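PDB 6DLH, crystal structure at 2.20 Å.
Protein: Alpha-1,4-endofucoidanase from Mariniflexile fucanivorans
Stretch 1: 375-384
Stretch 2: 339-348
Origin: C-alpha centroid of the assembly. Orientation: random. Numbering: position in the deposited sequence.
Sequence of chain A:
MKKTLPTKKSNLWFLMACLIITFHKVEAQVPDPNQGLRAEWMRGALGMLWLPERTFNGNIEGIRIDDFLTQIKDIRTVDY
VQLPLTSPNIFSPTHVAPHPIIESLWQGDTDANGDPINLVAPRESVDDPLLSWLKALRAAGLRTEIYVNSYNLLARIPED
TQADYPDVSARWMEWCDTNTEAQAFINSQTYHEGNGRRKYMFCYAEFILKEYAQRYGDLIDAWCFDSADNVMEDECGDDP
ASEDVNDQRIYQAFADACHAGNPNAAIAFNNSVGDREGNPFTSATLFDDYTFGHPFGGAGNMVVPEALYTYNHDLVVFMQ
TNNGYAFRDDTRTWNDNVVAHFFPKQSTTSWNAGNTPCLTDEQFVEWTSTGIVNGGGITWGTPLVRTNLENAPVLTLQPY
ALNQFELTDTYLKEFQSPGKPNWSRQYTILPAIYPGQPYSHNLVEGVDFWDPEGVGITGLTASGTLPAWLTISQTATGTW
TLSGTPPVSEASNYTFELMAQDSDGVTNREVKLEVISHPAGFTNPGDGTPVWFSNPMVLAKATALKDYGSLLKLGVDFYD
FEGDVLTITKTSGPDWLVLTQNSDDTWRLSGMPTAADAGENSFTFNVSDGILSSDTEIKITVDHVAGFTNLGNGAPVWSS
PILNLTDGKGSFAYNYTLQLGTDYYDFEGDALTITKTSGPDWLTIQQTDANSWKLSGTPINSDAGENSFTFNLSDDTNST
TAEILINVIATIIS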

# COMPACT_ATOMS: atom_id res chain seq x y z
N GLY A 375 -9.46 2.00 -28.17
CA GLY A 375 -10.29 1.01 -27.50
C GLY A 375 -10.71 1.47 -26.11
O GLY A 375 -11.09 2.63 -25.92
N GLY A 376 -10.66 0.54 -25.16
CA GLY A 376 -11.00 0.84 -23.78
C GLY A 376 -9.75 0.98 -22.92
O GLY A 376 -8.72 1.48 -23.38
N GLY A 377 -9.85 0.52 -21.67
CA GLY A 377 -8.76 0.64 -20.71
C GLY A 377 -8.43 -0.70 -20.08
O GLY A 377 -9.27 -1.59 -20.05
N ILE A 378 -7.18 -0.82 -19.61
CA ILE A 378 -6.71 -2.05 -18.99
C ILE A 378 -5.91 -1.71 -17.74
O ILE A 378 -4.92 -0.99 -17.81
CB ILE A 378 -5.87 -2.90 -19.98
CG1 ILE A 378 -6.68 -3.31 -21.21
CG2 ILE A 378 -5.30 -4.11 -19.25
CD1 ILE A 378 -5.87 -4.00 -22.28
N THR A 379 -6.36 -2.25 -16.60
CA THR A 379 -5.53 -2.34 -15.41
C THR A 379 -4.80 -3.68 -15.46
O THR A 379 -5.40 -4.71 -15.17
CB THR A 379 -6.35 -2.31 -14.12
OG1 THR A 379 -7.23 -1.18 -14.15
CG2 THR A 379 -5.48 -2.23 -12.88
N TRP A 380 -3.52 -3.67 -15.83
CA TRP A 380 -2.78 -4.91 -15.75
C TRP A 380 -2.53 -5.24 -14.28
O TRP A 380 -2.10 -4.38 -13.52
CB TRP A 380 -1.46 -4.85 -16.54
CG TRP A 380 -1.66 -5.19 -17.98
CD1 TRP A 380 -1.71 -4.32 -19.04
CD2 TRP A 380 -1.91 -6.50 -18.52
NE1 TRP A 380 -1.93 -5.01 -20.20
CE2 TRP A 380 -2.06 -6.35 -19.91
CE3 TRP A 380 -1.99 -7.78 -17.96
CZ2 TRP A 380 -2.28 -7.44 -20.75
CZ3 TRP A 380 -2.21 -8.86 -18.79
CH2 TRP A 380 -2.36 -8.68 -20.16
N GLY A 381 -2.82 -6.49 -13.92
CA GLY A 381 -2.31 -7.04 -12.67
C GLY A 381 -0.82 -7.30 -12.83
O GLY A 381 -0.44 -8.39 -13.27
N THR A 382 -0.01 -6.30 -12.48
CA THR A 382 1.44 -6.31 -12.63
C THR A 382 2.07 -6.90 -11.38
O THR A 382 1.85 -6.40 -10.29
CB THR A 382 1.97 -4.89 -12.87
OG1 THR A 382 1.51 -4.04 -11.81
CG2 THR A 382 1.56 -4.32 -14.21
N PRO A 383 2.91 -7.96 -11.49
CA PRO A 383 3.47 -8.62 -10.31
C PRO A 383 4.70 -7.94 -9.70
O PRO A 383 5.65 -7.58 -10.40
CB PRO A 383 3.90 -9.99 -10.87
CG PRO A 383 4.26 -9.71 -12.32
CD PRO A 383 3.32 -8.60 -12.75
N LEU A 384 4.68 -7.79 -8.37
CA LEU A 384 5.85 -7.37 -7.62
C LEU A 384 6.61 -8.62 -7.18
O LEU A 384 6.06 -9.72 -7.20
CB LEU A 384 5.38 -6.55 -6.42
CG LEU A 384 4.48 -5.36 -6.74
CD1 LEU A 384 3.98 -4.70 -5.46
CD2 LEU A 384 5.20 -4.35 -7.64
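Stretch 2 339-348: VAHFFPKQST

How does stretch 2 run along stretch 1? It lies alongside in the same direction, the end-to-end lines of the touching parts only 19° apart. His341 and Phe342 form a short parallel strand beside Gly377 and Ile378, with CA–CA distances of 4.7 Å for Gly377–His341 and 4.8 Å for Ile378–Phe342. From Phe343 onward stretch 2 is loop, turning out of the extended conformation at Gln346 (phi/psi -87/-34), yet its backbone stays in step as far as Lys345: the CA atoms of Gly381 and Lys345 lie 4.4 Å apart at a further, single bridge.

Which backbone hydrogen bonds hold the two together? Gly377 N donates to Ala340 O at 3.1 Å, Phe342 N to Gly377 O at 2.9 Å, and Thr379 N to Phe342 O at 3.0 Å, alternating between the stretches as a parallel ladder requires. Past the strands the pattern resumes, with Gly381 N to Pro344 O at 2.8 Å and Gln346 N to Gly381 O at 3.0 Å. A water adds a link, accepting from Ser347 N at 3.0 Å and donating to Gly381 O at 2.8 Å. At Gly376 the fit depends on having no side chain, since an ideal CB would clash with Ala340 O.

Do side chains make polar contacts too? The end of the His341 side chain comes near stretch 1, and its NE2 donates an almost straight hydrogen bond to Thr379 OG1 at 2.8 Å. Gln346 is less well served: its OE1 lies 3.5 Å from both Thr382 CG2 and Pro383 CD, and this buried oxygen has no polar partner.

Where do the apolar groups pack? Pro344 is the focus. Its CG sits over one face of Trp380, 3.5 Å from the centroid of the six-membered ring in a CH–pi contact, while its CD approaches Ile378 CG2 at 3.6 Å. On the sheet face shared by Ile378 and Phe342, Ile378 CG1 meets Phe342 CB at 4.1 Å.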

# COMPACT_ATOMS: atom_id res chain seq x y z
N VAL A 339 -17.57 2.76 -19.96
CA VAL A 339 -16.33 2.48 -20.66
C VAL A 339 -15.95 1.01 -20.50
O VAL A 339 -16.06 0.44 -19.42
CB VAL A 339 -15.21 3.43 -20.19
CG1 VAL A 339 -13.83 3.00 -20.67
CG2 VAL A 339 -15.50 4.88 -20.60
N ALA A 340 -15.52 0.39 -21.60
CA ALA A 340 -15.06 -0.98 -21.57
C ALA A 340 -13.69 -1.02 -20.90
O ALA A 340 -12.78 -0.30 -21.32
CB ALA A 340 -15.02 -1.54 -22.97
N HIS A 341 -13.55 -1.85 -19.86
CA HIS A 341 -12.30 -1.93 -19.13
C HIS A 341 -12.03 -3.38 -18.72
O HIS A 341 -12.95 -4.12 -18.40
CB HIS A 341 -12.31 -0.96 -17.94
CG HIS A 341 -11.35 -1.31 -16.86
ND1 HIS A 341 -11.66 -2.21 -15.85
CD2 HIS A 341 -10.09 -0.89 -16.62
CE1 HIS A 341 -10.64 -2.32 -15.03
NE2 HIS A 341 -9.66 -1.52 -15.48
N PHE A 342 -10.74 -3.75 -18.70
CA PHE A 342 -10.32 -5.12 -18.47
C PHE A 342 -9.35 -5.13 -17.29
O PHE A 342 -8.53 -4.23 -17.18
CB PHE A 342 -9.72 -5.67 -19.78
CG PHE A 342 -9.36 -7.14 -19.82
CD1 PHE A 342 -10.04 -8.07 -19.05
CD2 PHE A 342 -8.36 -7.59 -20.67
CE1 PHE A 342 -9.70 -9.42 -19.11
CE2 PHE A 342 -8.04 -8.94 -20.74
CZ PHE A 342 -8.71 -9.85 -19.97
N PHE A 343 -9.48 -6.15 -16.42
CA PHE A 343 -8.59 -6.35 -15.27
C PHE A 343 -7.87 -7.69 -15.36
O PHE A 343 -8.07 -8.57 -14.52
CB PHE A 343 -9.35 -6.22 -13.95
CG PHE A 343 -8.50 -6.05 -12.71
CD1 PHE A 343 -7.12 -5.89 -12.79
CD2 PHE A 343 -9.08 -6.02 -11.45
CE1 PHE A 343 -6.34 -5.72 -11.66
CE2 PHE A 343 -8.31 -5.82 -10.31
CZ PHE A 343 -6.94 -5.69 -10.41
N PRO A 344 -6.95 -7.89 -16.34
CA PRO A 344 -6.24 -9.16 -16.49
C PRO A 344 -5.06 -9.30 -15.53
O PRO A 344 -4.67 -8.33 -14.87
CB PRO A 344 -5.72 -9.07 -17.93
CG PRO A 344 -5.44 -7.59 -18.12
CD PRO A 344 -6.53 -6.88 -17.34
N LYS A 345 -4.49 -10.51 -15.45
CA LYS A 345 -3.27 -10.77 -14.70
C LYS A 345 -2.12 -10.99 -15.68
O LYS A 345 -2.28 -11.68 -16.68
CB LYS A 345 -3.32 -12.10 -13.94
CG LYS A 345 -4.65 -12.50 -13.32
CD LYS A 345 -4.59 -13.90 -12.76
CE LYS A 345 -5.96 -14.55 -12.73
NZ LYS A 345 -5.98 -15.73 -11.84
N GLN A 346 -0.94 -10.46 -15.33
CA GLN A 346 0.24 -10.56 -16.18
C GLN A 346 0.99 -11.86 -15.91
O GLN A 346 1.56 -12.43 -16.84
CB GLN A 346 1.13 -9.33 -15.98
CG GLN A 346 2.36 -9.30 -16.88
CD GLN A 346 3.06 -7.97 -16.79
OE1 GLN A 346 2.80 -7.16 -15.89
NE2 GLN A 346 3.95 -7.72 -17.74
N SER A 347 1.00 -12.32 -14.65
CA SER A 347 1.66 -13.56 -14.26
C SER A 347 0.69 -14.72 -14.42
O SER A 347 -0.51 -14.51 -14.60
CB SER A 347 2.13 -13.51 -12.84
OG SER A 347 1.12 -13.98 -11.95
N THR A 348 1.23 -15.95 -14.30
CA THR A 348 0.44 -17.17 -14.39
C THR A 348 -0.30 -17.45 -13.08
O THR A 348 -1.11 -18.38 -13.04
CB THR A 348 1.32 -18.38 -14.73
OG1 THR A 348 2.32 -18.51 -13.71
CG2 THR A 348 2.00 -18.29 -16.08
O HOH W 1 0.41 -10.77 -12.13